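Local coordinates for putative transcription antitermination protein nusG (Methanocaldococcus jannaschii, PDB 3LPE), which stimulates transcription elongation as the archaeal Spt5 partner of Spt4, its NGN domain mediating the interaction with RNA polymerase, at residues N24-R32 with L66-R74; L44-L54 with E84-P92. One frame throughout, in Å; residues are numbered along the deposited sequence.

Interaction 1 (N24-R32 with L66-R74)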
loop_
_atom_site.group_PDB
_atom_site.type_symbol
_atom_site.label_atom_id
_atom_site.label_comp_id
_atom_site.label_asym_id
_atom_site.label_seq_id
_atom_site.Cartn_x
_atom_site.Cartn_y
_atom_site.Cartn_z
ATOM N N ASN A 24 -6.791 -6.114 -4.363
ATOM C CA ASN A 24 -6.920 -6.088 -5.815
ATOM C C ASN A 24 -6.810 -4.673 -6.328
ATOM O O ASN A 24 -6.069 -4.398 -7.267
ATOM C CB ASN A 24 -8.260 -6.701 -6.293
ATOM C CG ASN A 24 -8.293 -8.222 -6.181
ATOM O OD1 ASN A 24 -7.269 -8.867 -5.986
ATOM N ND2 ASN A 24 -9.487 -8.799 -6.314
ATOM N N ILE A 25 -7.538 -3.755 -5.697
ATOM C CA ILE A 25 -7.529 -2.376 -6.155
ATOM C C ILE A 25 -6.165 -1.677 -5.901
ATOM O O ILE A 25 -5.701 -0.902 -6.720
ATOM C CB ILE A 25 -8.701 -1.590 -5.557
ATOM C CG1 ILE A 25 -9.969 -1.941 -6.333
ATOM C CG2 ILE A 25 -8.453 -0.095 -5.657
ATOM C CD1 ILE A 25 -11.201 -1.845 -5.503
ATOM N N ALA A 26 -5.542 -1.980 -4.775
ATOM C CA ALA A 26 -4.202 -1.454 -4.488
ATOM C C ALA A 26 -3.244 -1.842 -5.623
ATOM O O ALA A 26 -2.422 -1.038 -6.025
ATOM C CB ALA A 26 -3.696 -2.008 -3.185
ATOM N N GLY A 27 -3.354 -3.078 -6.104
ATOM C CA GLY A 27 -2.538 -3.571 -7.207
ATOM C C GLY A 27 -2.751 -2.840 -8.525
ATOM O O GLY A 27 -1.795 -2.446 -9.194
ATOM N N LEU A 28 -4.013 -2.668 -8.909
ATOM C CA LEU A 28 -4.372 -1.879 -10.080
ATOM C C LEU A 28 -3.903 -0.440 -9.947
ATOM O O LEU A 28 -3.457 0.180 -10.914
ATOM C CB LEU A 28 -5.894 -1.890 -10.288
ATOM C CG LEU A 28 -6.481 -3.275 -10.543
ATOM C CD1 LEU A 28 -8.014 -3.184 -10.619
ATOM C CD2 LEU A 28 -5.894 -3.885 -11.822
ATOM N N MET A 29 -4.020 0.102 -8.750
ATOM C CA MET A 29 -3.602 1.474 -8.511
ATOM C C MET A 29 -2.100 1.624 -8.748
ATOM O O MET A 29 -1.651 2.569 -9.387
ATOM C CB MET A 29 -3.916 1.880 -7.074
ATOM C CG MET A 29 -5.356 2.317 -6.855
ATOM S SD MET A 29 -5.646 2.459 -5.103
ATOM C CE MET A 29 -7.061 3.558 -5.047
ATOM N N ALA A 30 -1.325 0.705 -8.204
ATOM C CA ALA A 30 0.140 0.828 -8.306
ATOM C C ALA A 30 0.568 0.782 -9.774
ATOM O O ALA A 30 1.400 1.562 -10.221
ATOM C CB ALA A 30 0.829 -0.269 -7.515
ATOM N N SER A 31 -0.019 -0.139 -10.528
ATOM C CA SER A 31 0.233 -0.229 -11.957
ATOM C C SER A 31 -0.127 1.067 -12.671
ATOM O O SER A 31 0.658 1.574 -13.467
ATOM C CB SER A 31 -0.543 -1.404 -12.560
ATOM O OG SER A 31 -0.079 -2.610 -11.992
ATOM N N ARG A 32 -1.306 1.616 -12.385
ATOM C CA ARG A 32 -1.715 2.839 -13.057
ATOM C C ARG A 32 -0.844 4.032 -12.667
ATOM O O ARG A 32 -0.580 4.913 -13.485
ATOM C CB ARG A 32 -3.196 3.149 -12.797
ATOM C CG ARG A 32 -3.697 4.381 -13.511
ATOM C CD ARG A 32 -5.218 4.430 -13.501
ATOM N NE ARG A 32 -5.733 5.746 -13.859
ATOM C CZ ARG A 32 -5.872 6.188 -15.106
ATOM N NH1 ARG A 32 -5.518 5.418 -16.129
ATOM N NH2 ARG A 32 -6.352 7.406 -15.328
ATOM N N LEU A 66 -5.858 8.794 -10.486
ATOM C CA LEU A 66 -5.534 7.402 -10.189
ATOM C C LEU A 66 -6.792 6.520 -10.299
ATOM O O LEU A 66 -6.761 5.442 -10.892
ATOM C CB LEU A 66 -4.932 7.304 -8.775
ATOM C CG LEU A 66 -4.581 5.896 -8.293
ATOM C CD1 LEU A 66 -3.386 5.362 -9.114
ATOM C CD2 LEU A 66 -4.272 5.892 -6.808
ATOM N N ILE A 67 -7.909 6.985 -9.745
ATOM C CA ILE A 67 -9.082 6.114 -9.645
ATOM C C ILE A 67 -10.034 6.337 -10.816
ATOM O O ILE A 67 -11.054 5.673 -10.931
ATOM C CB ILE A 67 -9.868 6.312 -8.308
ATOM C CG1 ILE A 67 -10.468 7.717 -8.209
ATOM C CG2 ILE A 67 -9.009 5.994 -7.101
ATOM C CD1 ILE A 67 -11.507 7.872 -7.057
ATOM N N LYS A 68 -9.699 7.292 -11.673
ATOM C CA LYS A 68 -10.569 7.650 -12.785
ATOM C C LYS A 68 -10.947 6.422 -13.620
ATOM O O LYS A 68 -10.087 5.803 -14.249
ATOM C CB LYS A 68 -9.899 8.710 -13.653
ATOM C CG LYS A 68 -10.786 9.324 -14.732
ATOM C CD LYS A 68 -10.065 10.490 -15.398
ATOM C CE LYS A 68 -10.776 10.941 -16.656
ATOM N NZ LYS A 68 -9.932 11.884 -17.434
ATOM N N GLY A 69 -12.234 6.063 -13.603
ATOM C CA GLY A 69 -12.727 4.953 -14.403
ATOM C C GLY A 69 -12.343 3.570 -13.898
ATOM O O GLY A 69 -12.605 2.564 -14.556
ATOM N N MET A 70 -11.713 3.509 -12.732
ATOM C CA MET A 70 -11.370 2.222 -12.126
ATOM C C MET A 70 -12.605 1.482 -11.583
ATOM O O MET A 70 -13.352 2.025 -10.780
ATOM C CB MET A 70 -10.343 2.430 -11.002
ATOM C CG MET A 70 -9.793 1.141 -10.424
ATOM S SD MET A 70 -8.412 1.432 -9.294
ATOM C CE MET A 70 -7.132 1.836 -10.476
ATOM N N PRO A 71 -12.804 0.225 -12.006
ATOM C CA PRO A 71 -13.957 -0.532 -11.499
ATOM C C PRO A 71 -13.850 -0.782 -9.993
ATOM O O PRO A 71 -12.736 -0.842 -9.433
ATOM C CB PRO A 71 -13.891 -1.852 -12.282
ATOM C CG PRO A 71 -13.087 -1.523 -13.516
ATOM C CD PRO A 71 -12.094 -0.485 -13.088
ATOM N N ARG A 72 -15.006 -0.873 -9.343
ATOM C CA ARG A 72 -15.117 -1.322 -7.962
ATOM C C ARG A 72 -14.593 -0.293 -6.960
ATOM O O ARG A 72 -14.437 -0.567 -5.775
ATOM C CB ARG A 72 -14.458 -2.690 -7.782
ATOM C CG ARG A 72 -14.973 -3.749 -8.759
ATOM C CD ARG A 72 -14.226 -5.083 -8.607
ATOM N NE ARG A 72 -14.616 -6.033 -9.645
ATOM C CZ ARG A 72 -14.116 -7.257 -9.779
ATOM N NH1 ARG A 72 -13.192 -7.697 -8.937
ATOM N NH2 ARG A 72 -14.544 -8.042 -10.758
ATOM N N VAL A 73 -14.374 0.910 -7.456
ATOM C CA VAL A 73 -14.057 2.047 -6.600
ATOM C C VAL A 73 -15.263 2.996 -6.547
ATOM O O VAL A 73 -15.811 3.371 -7.577
ATOM C CB VAL A 73 -12.819 2.794 -7.115
ATOM C CG1 VAL A 73 -12.625 4.072 -6.344
ATOM C CG2 VAL A 73 -11.591 1.887 -6.992
ATOM N N ARG A 74 -15.650 3.386 -5.346
ATOM C CA ARG A 74 -16.839 4.257 -5.154
ATOM C C ARG A 74 -16.505 5.733 -5.095
ATOM O O ARG A 74 -17.330 6.579 -5.457
ATOM C CB ARG A 74 -17.570 3.872 -3.874
ATOM C CG ARG A 74 -18.907 4.612 -3.668
ATOM C CD ARG A 74 -19.836 4.387 -4.875
ATOM N NE ARG A 74 -21.085 5.162 -4.794
ATOM C CZ ARG A 74 -21.200 6.441 -5.160
ATOM N NH1 ARG A 74 -20.146 7.113 -5.624
ATOM N NH2 ARG A 74 -22.369 7.056 -5.052
#
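M29 of helix 22-35 packs against L66 and I67, near the end of helix 60-67, and against M70 in the loop that follows. Its CB lies next to the two methyls of L66. M29 CG is 3.7 Å from L66 CD2 and 4.0 Å from M70 SD, so it sits in apolar contact with both. SD also borders L66 CD2. Beyond CG the chain is extended, with chi2 169° and chi3 158°, and this carries M29 CE to I67 CG2 at 3.7 Å. The M29 and L66 side chains run nearly perpendicular, whereas M29 and I67 lie alongside each other. The other methyl of L66, CD1, rests on the backbone of the same methionine. The M29 side chain continues onto V15, V53 and V55 of the sheet.

The M70 chain bends at chi3 (-74°). The bend turns M70 CE onto the helix, 3.9 Å from L28 CB, while SD meets I25 CG2. I25 CG2 also touches V73 CG2, and I25 CD1 reaches R72 O at 3.5 Å. Two type II turns, I67 to M70 and M70 to V73, bring the loop past the helix and into strand 73-76.

At the far end R32 stretches over the closing part of helix 60-67. R32 NE gives L66 O a weak, bent hydrogen bond of 3.2 Å. NH2 bonds to E65 O, and K68 O lies 4.0 Å above one face of the R32 guanidinium, offset toward the rim.

This is helix-on-sheet packing of the NGN domain, with the connection from helix 60-67 to strand 73-76 folded along the helix flank. The cohesion is mostly apolar. R32 adds a positive charge beside carbonyls near the end of helix 60-67, where the helix dipole would probably favour it.

Interaction 2 (L44-L54 with E84-P92)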
loop_
_atom_site.group_PDB
_atom_site.type_symbol
_atom_site.label_atom_id
_atom_site.label_comp_id
_atom_site.label_asym_id
_atom_site.label_seq_id
_atom_site.Cartn_x
_atom_site.Cartn_y
_atom_site.Cartn_z
ATOM N N LEU A 44 -1.953 1.630 0.821
ATOM C CA LEU A 44 -2.001 0.754 1.987
ATOM C C LEU A 44 -3.384 0.108 2.110
ATOM O O LEU A 44 -4.407 0.814 2.132
ATOM C CB LEU A 44 -1.667 1.565 3.255
ATOM C CG LEU A 44 -1.988 0.919 4.595
ATOM C CD1 LEU A 44 -0.925 -0.066 4.937
ATOM C CD2 LEU A 44 -2.113 1.965 5.677
ATOM N N ALA A 45 -3.406 -1.219 2.167
ATOM C CA ALA A 45 -4.642 -1.967 2.333
ATOM C C ALA A 45 -4.528 -2.798 3.590
ATOM O O ALA A 45 -3.838 -3.810 3.599
ATOM C CB ALA A 45 -4.923 -2.855 1.114
ATOM N N SER A 46 -5.188 -2.348 4.653
ATOM C CA SER A 46 -5.153 -3.016 5.953
ATOM C C SER A 46 -6.371 -3.908 6.145
ATOM O O SER A 46 -7.493 -3.501 5.819
ATOM C CB SER A 46 -5.140 -1.966 7.064
ATOM O OG SER A 46 -5.430 -2.555 8.320
ATOM N N GLU A 47 -6.154 -5.102 6.693
ATOM C CA GLU A 47 -7.235 -6.039 6.962
ATOM C C GLU A 47 -8.192 -5.459 7.987
ATOM O O GLU A 47 -9.339 -5.870 8.072
ATOM C CB GLU A 47 -6.691 -7.379 7.467
ATOM C CG GLU A 47 -6.056 -8.223 6.387
ATOM C CD GLU A 47 -7.007 -8.505 5.242
ATOM O OE1 GLU A 47 -6.568 -8.466 4.071
ATOM O OE2 GLU A 47 -8.199 -8.758 5.511
ATOM N N SER A 48 -7.723 -4.501 8.771
ATOM C CA SER A 48 -8.558 -3.958 9.825
ATOM C C SER A 48 -9.341 -2.766 9.284
ATOM O O SER A 48 -10.042 -2.063 10.016
ATOM C CB SER A 48 -7.709 -3.588 11.048
ATOM O OG SER A 48 -7.129 -2.320 10.868
ATOM N N LEU A 49 -9.240 -2.562 7.979
ATOM C CA LEU A 49 -9.941 -1.459 7.334
ATOM C C LEU A 49 -10.625 -1.911 6.055
ATOM O O LEU A 49 -10.181 -1.591 4.957
ATOM C CB LEU A 49 -8.973 -0.322 7.023
ATOM C CG LEU A 49 -9.625 0.944 6.486
ATOM C CD1 LEU A 49 -10.742 1.369 7.427
ATOM C CD2 LEU A 49 -8.590 2.052 6.328
ATOM N N LYS A 50 -11.710 -2.661 6.197
ATOM C CA LYS A 50 -12.363 -3.241 5.027
ATOM C C LYS A 50 -13.136 -2.192 4.228
ATOM O O LYS A 50 -13.779 -1.309 4.801
ATOM C CB LYS A 50 -13.286 -4.363 5.457
ATOM C CG LYS A 50 -12.686 -5.265 6.513
ATOM C CD LYS A 50 -13.787 -5.929 7.328
ATOM C CE LYS A 50 -13.337 -6.217 8.759
ATOM N NZ LYS A 50 -14.503 -6.368 9.686
ATOM N N GLY A 51 -13.075 -2.296 2.908
ATOM C CA GLY A 51 -13.777 -1.376 2.028
ATOM C C GLY A 51 -13.052 -0.087 1.721
ATOM O O GLY A 51 -13.620 0.807 1.082
ATOM N N TYR A 52 -11.797 0.016 2.151
ATOM C CA TYR A 52 -11.007 1.226 1.894
ATOM C C TYR A 52 -9.548 0.921 1.602
ATOM O O TYR A 52 -8.983 -0.019 2.128
ATOM C CB TYR A 52 -11.058 2.176 3.092
ATOM C CG TYR A 52 -12.450 2.655 3.347
ATOM C CD1 TYR A 52 -13.316 1.921 4.144
ATOM C CD2 TYR A 52 -12.921 3.810 2.744
ATOM C CE1 TYR A 52 -14.617 2.334 4.359
ATOM C CE2 TYR A 52 -14.231 4.228 2.948
ATOM C CZ TYR A 52 -15.061 3.486 3.756
ATOM O OH TYR A 52 -16.350 3.896 3.959
ATOM N N VAL A 53 -8.964 1.744 0.758
ATOM C CA VAL A 53 -7.532 1.685 0.486
ATOM C C VAL A 53 -7.009 3.093 0.749
ATOM O O VAL A 53 -7.662 4.089 0.395
ATOM C CB VAL A 53 -7.262 1.243 -0.974
ATOM C CG1 VAL A 53 -5.793 1.335 -1.307
ATOM C CG2 VAL A 53 -7.741 -0.197 -1.176
ATOM N N LEU A 54 -5.854 3.188 1.399
ATOM C CA LEU A 54 -5.274 4.493 1.725
ATOM C C LEU A 54 -4.220 4.827 0.690
ATOM O O LEU A 54 -3.378 3.989 0.412
ATOM C CB LEU A 54 -4.618 4.418 3.098
ATOM C CG LEU A 54 -5.598 4.114 4.243
ATOM C CD1 LEU A 54 -4.890 4.068 5.584
ATOM C CD2 LEU A 54 -6.724 5.129 4.283
ATOM N N GLU A 84 -0.611 9.980 11.969
ATOM C CA GLU A 84 -0.860 9.323 13.255
ATOM C C GLU A 84 -2.047 8.357 13.252
ATOM O O GLU A 84 -2.053 7.397 14.019
ATOM C CB GLU A 84 -1.024 10.336 14.398
ATOM C CG GLU A 84 -1.425 11.717 13.944
ATOM C CD GLU A 84 -0.247 12.472 13.370
ATOM O OE1 GLU A 84 0.871 12.317 13.911
ATOM O OE2 GLU A 84 -0.439 13.208 12.377
ATOM N N GLU A 85 -3.039 8.605 12.401
ATOM C CA GLU A 85 -4.200 7.711 12.315
ATOM C C GLU A 85 -3.878 6.448 11.525
ATOM O O GLU A 85 -4.587 5.449 11.595
ATOM C CB GLU A 85 -5.436 8.446 11.741
ATOM C CG GLU A 85 -5.960 9.527 12.701
ATOM C CD GLU A 85 -7.171 10.308 12.180
ATOM O OE1 GLU A 85 -7.647 10.019 11.066
ATOM O OE2 GLU A 85 -7.633 11.223 12.899
ATOM N N ILE A 86 -2.766 6.487 10.804
ATOM C CA ILE A 86 -2.326 5.377 9.981
ATOM C C ILE A 86 -1.331 4.442 10.678
ATOM O O ILE A 86 -1.354 3.233 10.467
ATOM C CB ILE A 86 -1.711 5.931 8.682
ATOM C CG1 ILE A 86 -2.825 6.487 7.793
ATOM C CG2 ILE A 86 -0.890 4.878 7.951
ATOM C CD1 ILE A 86 -2.329 7.081 6.512
ATOM N N GLU A 87 -0.458 5.006 11.509
ATOM C CA GLU A 87 0.590 4.245 12.175
ATOM C C GLU A 87 0.144 2.945 12.860
ATOM O O GLU A 87 0.827 1.920 12.733
ATOM C CB GLU A 87 1.374 5.139 13.150
ATOM C CG GLU A 87 2.073 6.298 12.452
ATOM C CD GLU A 87 2.913 7.140 13.393
ATOM O OE1 GLU A 87 3.623 6.558 14.240
ATOM O OE2 GLU A 87 2.872 8.382 13.272
ATOM N N PRO A 88 -0.986 2.978 13.593
ATOM C CA PRO A 88 -1.431 1.736 14.235
ATOM C C PRO A 88 -1.729 0.634 13.217
ATOM O O PRO A 88 -1.655 -0.548 13.558
ATOM C CB PRO A 88 -2.724 2.160 14.958
ATOM C CG PRO A 88 -2.596 3.632 15.146
ATOM C CD PRO A 88 -1.886 4.105 13.907
ATOM N N LEU A 89 -2.069 1.016 11.991
ATOM C CA LEU A 89 -2.315 0.033 10.939
ATOM C C LEU A 89 -1.039 -0.685 10.482
ATOM O O LEU A 89 -1.103 -1.791 9.940
ATOM C CB LEU A 89 -3.001 0.689 9.739
ATOM C CG LEU A 89 -4.351 1.331 10.073
ATOM C CD1 LEU A 89 -4.970 1.970 8.847
ATOM C CD2 LEU A 89 -5.265 0.293 10.652
ATOM N N LEU A 90 0.112 -0.059 10.728
ATOM C CA LEU A 90 1.398 -0.577 10.265
ATOM C C LEU A 90 1.845 -1.828 11.005
ATOM O O LEU A 90 2.470 -2.713 10.429
ATOM C CB LEU A 90 2.475 0.497 10.368
ATOM C CG LEU A 90 2.771 1.235 9.064
ATOM C CD1 LEU A 90 1.561 1.264 8.166
ATOM C CD2 LEU A 90 3.265 2.644 9.353
ATOM N N THR A 91 1.533 -1.896 12.288
ATOM C CA THR A 91 1.777 -3.116 13.032
ATOM C C THR A 91 0.438 -3.691 13.467
ATOM O O THR A 91 -0.045 -3.383 14.554
ATOM C CB THR A 91 2.675 -2.875 14.252
ATOM O OG1 THR A 91 3.748 -2.005 13.879
ATOM C CG2 THR A 91 3.252 -4.200 14.754
ATOM N N PRO A 92 -0.163 -4.526 12.606
ATOM C CA PRO A 92 -1.491 -5.117 12.815
ATOM C C PRO A 92 -1.710 -5.642 14.242
ATOM O O PRO A 92 -2.464 -5.058 15.027
ATOM C CB PRO A 92 -1.518 -6.273 11.812
ATOM C CG PRO A 92 -0.598 -5.849 10.712
ATOM C CD PRO A 92 0.447 -4.951 11.330
ATOM O OXT PRO A 92 -1.151 -6.660 14.661
HETATM O O HOH W 1 -3.450 -3.325 9.715
#
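L89 of the C-terminal helix 83-90 packs onto the hairpin of strands 40-45 and 52-57, part of the antiparallel sheet of the NGN domain. Its two methyls have different surroundings. L89 CD1 meets L54 CD1 at 3.9 Å, with L44 and L49 a little farther off. L89 CD2 faces the serines of the hairpin loop and lies tightly against S48 OG, at 3.2 Å. I86, one turn earlier, extends the apolar layer. L54 CD1 and the I86 CG1 branch approach end-on at 3.9 Å. I86 CG2, anti to its backbone N, meets L44 CD2 as the two side chains pass in opposite directions.

L44 and L54 are a hydrogen-bonded antiparallel pair, which sets their side chains next to each other on this face of the sheet. Their neighbours A45 and V53 face helix 22-35 on the other face. Farther out, I86 touches I12 and I81. L44 also packs on L55 of the neighbouring RNA polymerase subunit E'' chain, and L44 and A45 pair with a strand of that chain, so the sheet continues across the interface.

One water donates to L89 O at 2.8 Å. It also lies near S46 OG, but too close for that link to be more than doubtful. The loop serine is itself held by an ST turn: S48 N donates to S46 OG at 3.0 Å, with an N-H...O angle of 151°.

Interactions 1 and 2 lie on opposite sides of the chain's centre, their centres about 17 Å apart. Both reach the same four-stranded antiparallel sheet. Helix 22-35 lies on one face and helix 83-90 packs on the other. Their segments alternate along the chain: 24-32, 44-54, 66-74, 84-92. Strand 40-45 follows helix 22-35, and helix 60-67 follows strand 52-57. The two contacts meet directly where M29 SD touches V53 CG1 at 4.0 Å. All four segments belong to the NGN domain, the part of Spt5 that binds RNA polymerase. Both contacts also border the subunit E'' chain, so the domain core and the heterodimer interface are built on shared elements.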